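Local structure of cellulase (Xanthomonas axonopodis pv. citri, 4W7W) at residues 191-199 / 247-257. The protein binds cello-oligosaccharides and, as a glycoside hydrolase family 5 cellulase, probably hydrolyses beta-1,4-glucosidic bonds of cellulose. Residues are numbered along the deposited sequence; the frame is centred on the assembly and turned at random.
Sequences TGAHSWRST and KLQGFTSWLRE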
ATOM      1  N   THR A 191       3.260  -4.378  -8.843  1.00  5.60           N
ATOM      2  CA  THR A 191       2.215  -3.408  -9.107  1.00  5.38           C
ATOM      3  C   THR A 191       2.741  -2.037  -9.537  1.00  5.23           C
ATOM      4  O   THR A 191       2.200  -0.994  -9.198  1.00  5.37           O
ATOM      5  CB  THR A 191       1.172  -3.397  -7.954  1.00  5.72           C
ATOM      6  OG1 THR A 191      -0.075  -2.994  -8.499  1.00  6.08           O
ATOM      7  CG2 THR A 191       1.538  -2.577  -6.700  1.00  6.07           C
ATOM      8  N   GLY A 192       3.780  -2.038 -10.357  1.00  5.50           N
ATOM      9  CA  GLY A 192       4.347  -0.775 -10.812  1.00  5.64           C
ATOM     10  C   GLY A 192       3.393  -0.033 -11.729  1.00  5.40           C
ATOM     11  O   GLY A 192       2.851  -0.602 -12.670  1.00  6.04           O
ATOM     12  N   ALA A 193       3.229   1.270 -11.518  1.00  5.52           N
ATOM     13  CA  ALA A 193       2.404   2.036 -12.450  1.00  5.92           C
ATOM     14  C   ALA A 193       3.016   2.008 -13.844  1.00  6.15           C
ATOM     15  O   ALA A 193       2.327   1.848 -14.842  1.00  6.97           O
ATOM     16  CB  ALA A 193       2.235   3.470 -11.989  1.00  6.40           C
ATOM     17  N   HIS A 194       4.326   2.191 -13.892  1.00  6.65           N
ATOM     18  CA  HIS A 194       5.057   2.289 -15.149  1.00  7.04           C
ATOM     19  C   HIS A 194       4.853   1.110 -16.096  1.00  7.16           C
ATOM     20  O   HIS A 194       4.858   1.302 -17.305  1.00  8.37           O
ATOM     21  CB  HIS A 194       6.561   2.486 -14.878  1.00  7.28           C
ATOM     22  CG  HIS A 194       7.190   1.351 -14.136  1.00  7.61           C
ATOM     23  ND1 HIS A 194       7.848   0.325 -14.775  1.00  8.71           N
ATOM     24  CD2 HIS A 194       7.175   1.025 -12.817  1.00  7.98           C
ATOM     25  CE1 HIS A 194       8.243  -0.564 -13.884  1.00  8.82           C
ATOM     26  NE2 HIS A 194       7.862  -0.152 -12.687  1.00  8.32           N
ATOM     27  N   SER A 195       4.728  -0.096 -15.542  1.00  6.57           N
ATOM     28  CA  SER A 195       4.691  -1.318 -16.319  1.00  6.52           C
ATOM     29  C   SER A 195       3.288  -1.886 -16.449  1.00  6.19           C
ATOM     30  O   SER A 195       3.114  -3.016 -16.931  1.00  6.47           O
ATOM     31  CB  SER A 195       5.597  -2.345 -15.683  1.00  6.60           C
ATOM     32  OG  SER A 195       5.199  -2.519 -14.336  1.00  7.28           O
ATOM     33  N   TRP A 196       2.275  -1.118 -16.056  1.00  5.99           N
ATOM     34  CA  TRP A 196       0.904  -1.610 -15.988  1.00  5.92           C
ATOM     35  C   TRP A 196       0.430  -2.211 -17.308  1.00  6.01           C
ATOM     36  O   TRP A 196      -0.336  -3.185 -17.306  1.00  6.14           O
ATOM     37  CB  TRP A 196      -0.027  -0.474 -15.577  1.00  6.51           C
ATOM     38  CG  TRP A 196      -1.361  -0.909 -15.093  1.00  6.62           C
ATOM     39  CD1 TRP A 196      -2.542  -0.829 -15.743  1.00  7.80           C
ATOM     40  CD2 TRP A 196      -1.640  -1.485 -13.814  1.00  6.81           C
ATOM     41  NE1 TRP A 196      -3.546  -1.316 -14.958  1.00  7.82           N
ATOM     42  CE2 TRP A 196      -3.026  -1.722 -13.762  1.00  7.19           C
ATOM     43  CE3 TRP A 196      -0.857  -1.786 -12.692  1.00  7.13           C
ATOM     44  CZ2 TRP A 196      -3.655  -2.239 -12.637  1.00  8.30           C
ATOM     45  CZ3 TRP A 196      -1.479  -2.305 -11.581  1.00  8.87           C
ATOM     46  CH2 TRP A 196      -2.872  -2.524 -11.563  1.00  8.80           C
ATOM     47  N   ARG A 197       0.854  -1.599 -18.417  1.00  6.18           N
ATOM     48  CA  ARG A 197       0.353  -1.945 -19.732  1.00  6.83           C
ATOM     49  C   ARG A 197       1.340  -2.799 -20.523  1.00  6.90           C
ATOM     50  O   ARG A 197       1.077  -3.125 -21.690  1.00  8.69           O
ATOM     51  CB  ARG A 197      -0.028  -0.684 -20.509  1.00  8.04           C
ATOM     52  CG  ARG A 197      -0.998   0.211 -19.743  1.00  8.96           C
ATOM     53  CD  ARG A 197      -1.446   1.454 -20.504  1.00 11.05           C
ATOM     54  NE  ARG A 197      -2.529   1.089 -21.380  1.00 14.27           N
ATOM     55  CZ  ARG A 197      -3.686   1.722 -21.519  1.00 10.66           C
ATOM     56  NH1 ARG A 197      -4.541   1.239 -22.390  1.00 15.12           N
ATOM     57  NH2 ARG A 197      -4.006   2.819 -20.896  1.00  8.10           N
ATOM     58  N   SER A 198       2.431  -3.224 -19.901  1.00  6.95           N
ATOM     59  CA  SER A 198       3.479  -3.938 -20.637  1.00  7.75           C
ATOM     60  C   SER A 198       3.047  -5.342 -21.019  1.00  6.99           C
ATOM     61  O   SER A 198       2.591  -6.115 -20.166  1.00  7.80           O
ATOM     62  CB  SER A 198       4.725  -4.073 -19.781  1.00  9.57           C
ATOM     63  OG  SER A 198       5.712  -4.845 -20.453  1.00 12.93           O
ATOM     64  N   THR A 199       3.270  -5.693 -22.290  1.00  7.65           N
ATOM     65  CA  THR A 199       2.983  -7.030 -22.782  1.00  7.75           C
ATOM     66  C   THR A 199       4.246  -7.757 -23.199  1.00  7.91           C
ATOM     67  O   THR A 199       4.165  -8.815 -23.811  1.00  8.47           O
ATOM     68  CB  THR A 199       2.011  -6.986 -23.967  1.00  9.49           C
ATOM     69  OG1 THR A 199       2.562  -6.187 -25.016  1.00 12.24           O
ATOM     70  CG2 THR A 199       0.695  -6.414 -23.550  1.00 10.35           C
ATOM     71  N   LYS A 247       5.617   8.363 -15.733  1.00  8.52           N
ATOM     72  CA  LYS A 247       5.362   6.960 -15.486  1.00  8.20           C
ATOM     73  C   LYS A 247       3.964   6.685 -14.956  1.00  7.37           C
ATOM     74  O   LYS A 247       3.514   5.536 -15.010  1.00  9.07           O
ATOM     75  CB  LYS A 247       6.419   6.396 -14.538  1.00  9.05           C
ATOM     76  CG  LYS A 247       7.832   6.374 -15.113  1.00 10.65           C
ATOM     77  CD  LYS A 247       7.940   5.661 -16.450  1.00 11.88           C
ATOM     78  CE  LYS A 247       9.321   5.799 -17.039  1.00 14.00           C
ATOM     79  NZ  LYS A 247       9.439   5.091 -18.348  1.00 16.80           N
ATOM     80  N   LEU A 248       3.259   7.706 -14.484  1.00  7.56           N
ATOM     81  CA  LEU A 248       1.865   7.547 -14.065  1.00  6.92           C
ATOM     82  C   LEU A 248       0.864   7.654 -15.206  1.00  7.18           C
ATOM     83  O   LEU A 248      -0.285   7.263 -15.035  1.00  7.50           O
ATOM     84  CB  LEU A 248       1.510   8.598 -13.013  1.00  6.75           C
ATOM     85  CG  LEU A 248       2.283   8.539 -11.684  1.00  7.55           C
ATOM     86  CD1 LEU A 248       1.724   9.574 -10.735  1.00  8.23           C
ATOM     87  CD2 LEU A 248       2.228   7.159 -11.045  1.00  7.74           C
ATOM     88  N   GLN A 249       1.269   8.176 -16.363  1.00  7.10           N
ATOM     89  CA  GLN A 249       0.301   8.512 -17.408  1.00  7.94           C
ATOM     90  C   GLN A 249      -0.457   7.302 -17.952  1.00  7.20           C
ATOM     91  O   GLN A 249      -1.665   7.378 -18.142  1.00  7.83           O
ATOM     92  CB  GLN A 249       0.956   9.265 -18.576  1.00  9.42           C
ATOM     93  CG  GLN A 249       1.347  10.666 -18.205  1.00 11.48           C
ATOM     94  CD  GLN A 249       1.707  11.497 -19.409  1.00 18.09           C
ATOM     95  OE1 GLN A 249       1.282  11.213 -20.539  1.00 20.30           O
ATOM     96  NE2 GLN A 249       2.448  12.539 -19.178  1.00 20.23           N
ATOM     97  N   GLY A 250       0.246   6.215 -18.278  1.00  7.26           N
ATOM     98  CA  GLY A 250      -0.424   5.061 -18.877  1.00  7.26           C
ATOM     99  C   GLY A 250      -1.451   4.409 -17.956  1.00  6.80           C
ATOM    100  O   GLY A 250      -2.557   4.068 -18.376  1.00  6.85           O
ATOM    101  N   PHE A 251      -1.071   4.282 -16.685  1.00  6.62           N
ATOM    102  CA  PHE A 251      -1.960   3.779 -15.653  1.00  6.41           C
ATOM    103  C   PHE A 251      -3.152   4.701 -15.460  1.00  5.81           C
ATOM    104  O   PHE A 251      -4.290   4.225 -15.375  1.00  6.12           O
ATOM    105  CB  PHE A 251      -1.160   3.584 -14.364  1.00  6.20           C
ATOM    106  CG  PHE A 251      -1.974   3.129 -13.189  1.00  6.13           C
ATOM    107  CD1 PHE A 251      -2.483   1.840 -13.118  1.00  6.42           C
ATOM    108  CD2 PHE A 251      -2.237   3.987 -12.137  1.00  6.69           C
ATOM    109  CE1 PHE A 251      -3.211   1.435 -12.014  1.00  7.13           C
ATOM    110  CE2 PHE A 251      -2.970   3.583 -11.038  1.00  6.59           C
ATOM    111  CZ  PHE A 251      -3.446   2.298 -10.980  1.00  5.88           C
ATOM    112  N   THR A 252      -2.896   6.007 -15.410  1.00  6.30           N
ATOM    113  CA  THR A 252      -3.976   6.976 -15.261  1.00  6.40           C
ATOM    114  C   THR A 252      -4.978   6.842 -16.406  1.00  6.55           C
ATOM    115  O   THR A 252      -6.197   6.839 -16.197  1.00  6.72           O
ATOM    116  CB  THR A 252      -3.390   8.395 -15.200  1.00  6.89           C
ATOM    117  OG1 THR A 252      -2.533   8.496 -14.060  1.00  7.34           O
ATOM    118  CG2 THR A 252      -4.454   9.459 -15.110  1.00  8.08           C
ATOM    119  N   SER A 253      -4.466   6.696 -17.630  1.00  6.55           N
ATOM    120  CA  SER A 253      -5.360   6.538 -18.767  1.00  7.04           C
ATOM    121  C   SER A 253      -6.180   5.249 -18.651  1.00  6.76           C
ATOM    122  O   SER A 253      -7.365   5.233 -18.950  1.00  7.30           O
ATOM    123  CB  SER A 253      -4.593   6.544 -20.089  1.00  8.41           C
ATOM    124  OG  SER A 253      -5.477   6.679 -21.185  1.00 10.80           O
ATOM    125  N   TRP A 254      -5.529   4.163 -18.233  1.00  6.28           N
ATOM    126  CA  TRP A 254      -6.224   2.888 -18.060  1.00  6.36           C
ATOM    127  C   TRP A 254      -7.372   3.027 -17.062  1.00  5.98           C
ATOM    128  O   TRP A 254      -8.464   2.510 -17.285  1.00  6.42           O
ATOM    129  CB  TRP A 254      -5.235   1.822 -17.621  1.00  6.38           C
ATOM    130  CG  TRP A 254      -5.857   0.487 -17.429  1.00  6.86           C
ATOM    131  CD1 TRP A 254      -6.100  -0.444 -18.396  1.00  7.11           C
ATOM    132  CD2 TRP A 254      -6.340  -0.076 -16.201  1.00  7.19           C
ATOM    133  NE1 TRP A 254      -6.698  -1.549 -17.844  1.00  7.94           N
ATOM    134  CE2 TRP A 254      -6.843  -1.352 -16.497  1.00  8.34           C
ATOM    135  CE3 TRP A 254      -6.392   0.370 -14.878  1.00  8.81           C
ATOM    136  CZ2 TRP A 254      -7.391  -2.184 -15.522  1.00  9.67           C
ATOM    137  CZ3 TRP A 254      -6.929  -0.467 -13.916  1.00 10.22           C
ATOM    138  CH2 TRP A 254      -7.413  -1.725 -14.242  1.00 10.49           C
ATOM    139  N   LEU A 255      -7.127   3.726 -15.954  1.00  6.19           N
ATOM    140  CA  LEU A 255      -8.198   3.962 -14.996  1.00  6.27           C
ATOM    141  C   LEU A 255      -9.367   4.675 -15.667  1.00  6.75           C
ATOM    142  O   LEU A 255     -10.525   4.273 -15.528  1.00  7.38           O
ATOM    143  CB  LEU A 255      -7.704   4.824 -13.830  1.00  6.35           C
ATOM    144  CG  LEU A 255      -6.622   4.227 -12.944  1.00  6.61           C
ATOM    145  CD1 LEU A 255      -6.093   5.317 -12.013  1.00  7.10           C
ATOM    146  CD2 LEU A 255      -7.144   3.035 -12.168  1.00  6.48           C
ATOM    147  N   ARG A 256      -9.057   5.736 -16.404  1.00  6.79           N
ATOM    148  CA  ARG A 256     -10.092   6.524 -17.036  1.00  8.30           C
ATOM    149  C   ARG A 256     -10.862   5.703 -18.081  1.00  8.15           C
ATOM    150  O   ARG A 256     -12.096   5.767 -18.135  1.00  9.49           O
ATOM    151  CB  ARG A 256      -9.483   7.786 -17.627  1.00  9.61           C
ATOM    152  CG  ARG A 256     -10.467   8.907 -17.831  1.00 11.06           C
ATOM    153  CD  ARG A 256      -9.737  10.182 -18.208  1.00 11.29           C
ATOM    154  NE  ARG A 256      -9.187  10.863 -17.040  1.00 11.59           N
ATOM    155  CZ  ARG A 256      -7.978  11.385 -16.952  1.00 11.68           C
ATOM    156  NH1 ARG A 256      -7.128  11.358 -17.973  1.00 15.54           N
ATOM    157  NH2 ARG A 256      -7.630  11.979 -15.824  1.00 12.85           N
ATOM    158  N   GLU A 257     -10.129   4.927 -18.880  1.00  7.73           N
ATOM    159  CA  GLU A 257     -10.724   4.074 -19.921  1.00  8.62           C
ATOM    160  C   GLU A 257     -11.716   3.079 -19.348  1.00  9.15           C
ATOM    161  O   GLU A 257     -12.722   2.770 -19.972  1.00 11.00           O
ATOM    162  CB  GLU A 257      -9.632   3.287 -20.656  1.00  8.68           C
ATOM    163  CG  GLU A 257      -8.689   4.142 -21.473  1.00  9.10           C
ATOM    164  CD  GLU A 257      -7.334   3.493 -21.689  1.00  9.12           C
ATOM    165  OE1 GLU A 257      -7.255   2.245 -21.632  1.00 10.08           O
ATOM    166  OE2 GLU A 257      -6.331   4.247 -21.883  1.00 10.81           O
TER
HETATM  167  O   HOH W   1       1.762   3.977 -16.533  1.00  8.75           O
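In this (β/α)8 barrel, the loop after strand 183-186 packs on helix 243-258 through a three-ring aromatic cluster, Trp196 with Phe251 and Trp254. Two T-shaped pairs define it: Phe251 turns its CD1-CE1 edge to a face of the Trp196 indole (planes at 77°), and Trp196 directs NE1 over a face of Trp254, 3.3 Å from CD2. Chi1 of -163° swings the Trp196 ring away from its own backbone N, which puts one face against Phe251 and the NE1 edge against Trp254; Trp254 NE1 itself bonds Glu210.

A bend at chi3 (83°) turns the guanidinium of the exposed Arg197 to the helix. It forms an end-on, two-nitrogen salt bridge with Glu257, NH1 to OE1 at 3.0 Å and NH2 to OE2 at 2.9 Å, while NH2 also donates to Gly250 O (3.2 Å), near the guanidinium plane. Ser253 OG reaches OE2 from the anti side, so two donors hold that oxygen.

Where the helix is kinked, a water bridges the segments: it donates to Ala193 O and Lys247 O, both at 2.8 Å, and accepts from Phe251 N at 2.9 Å. Aromatic, ionic and water-mediated contacts thus probably help to hold the turns that carry His194, which touches a bound beta-D-glucopyranose.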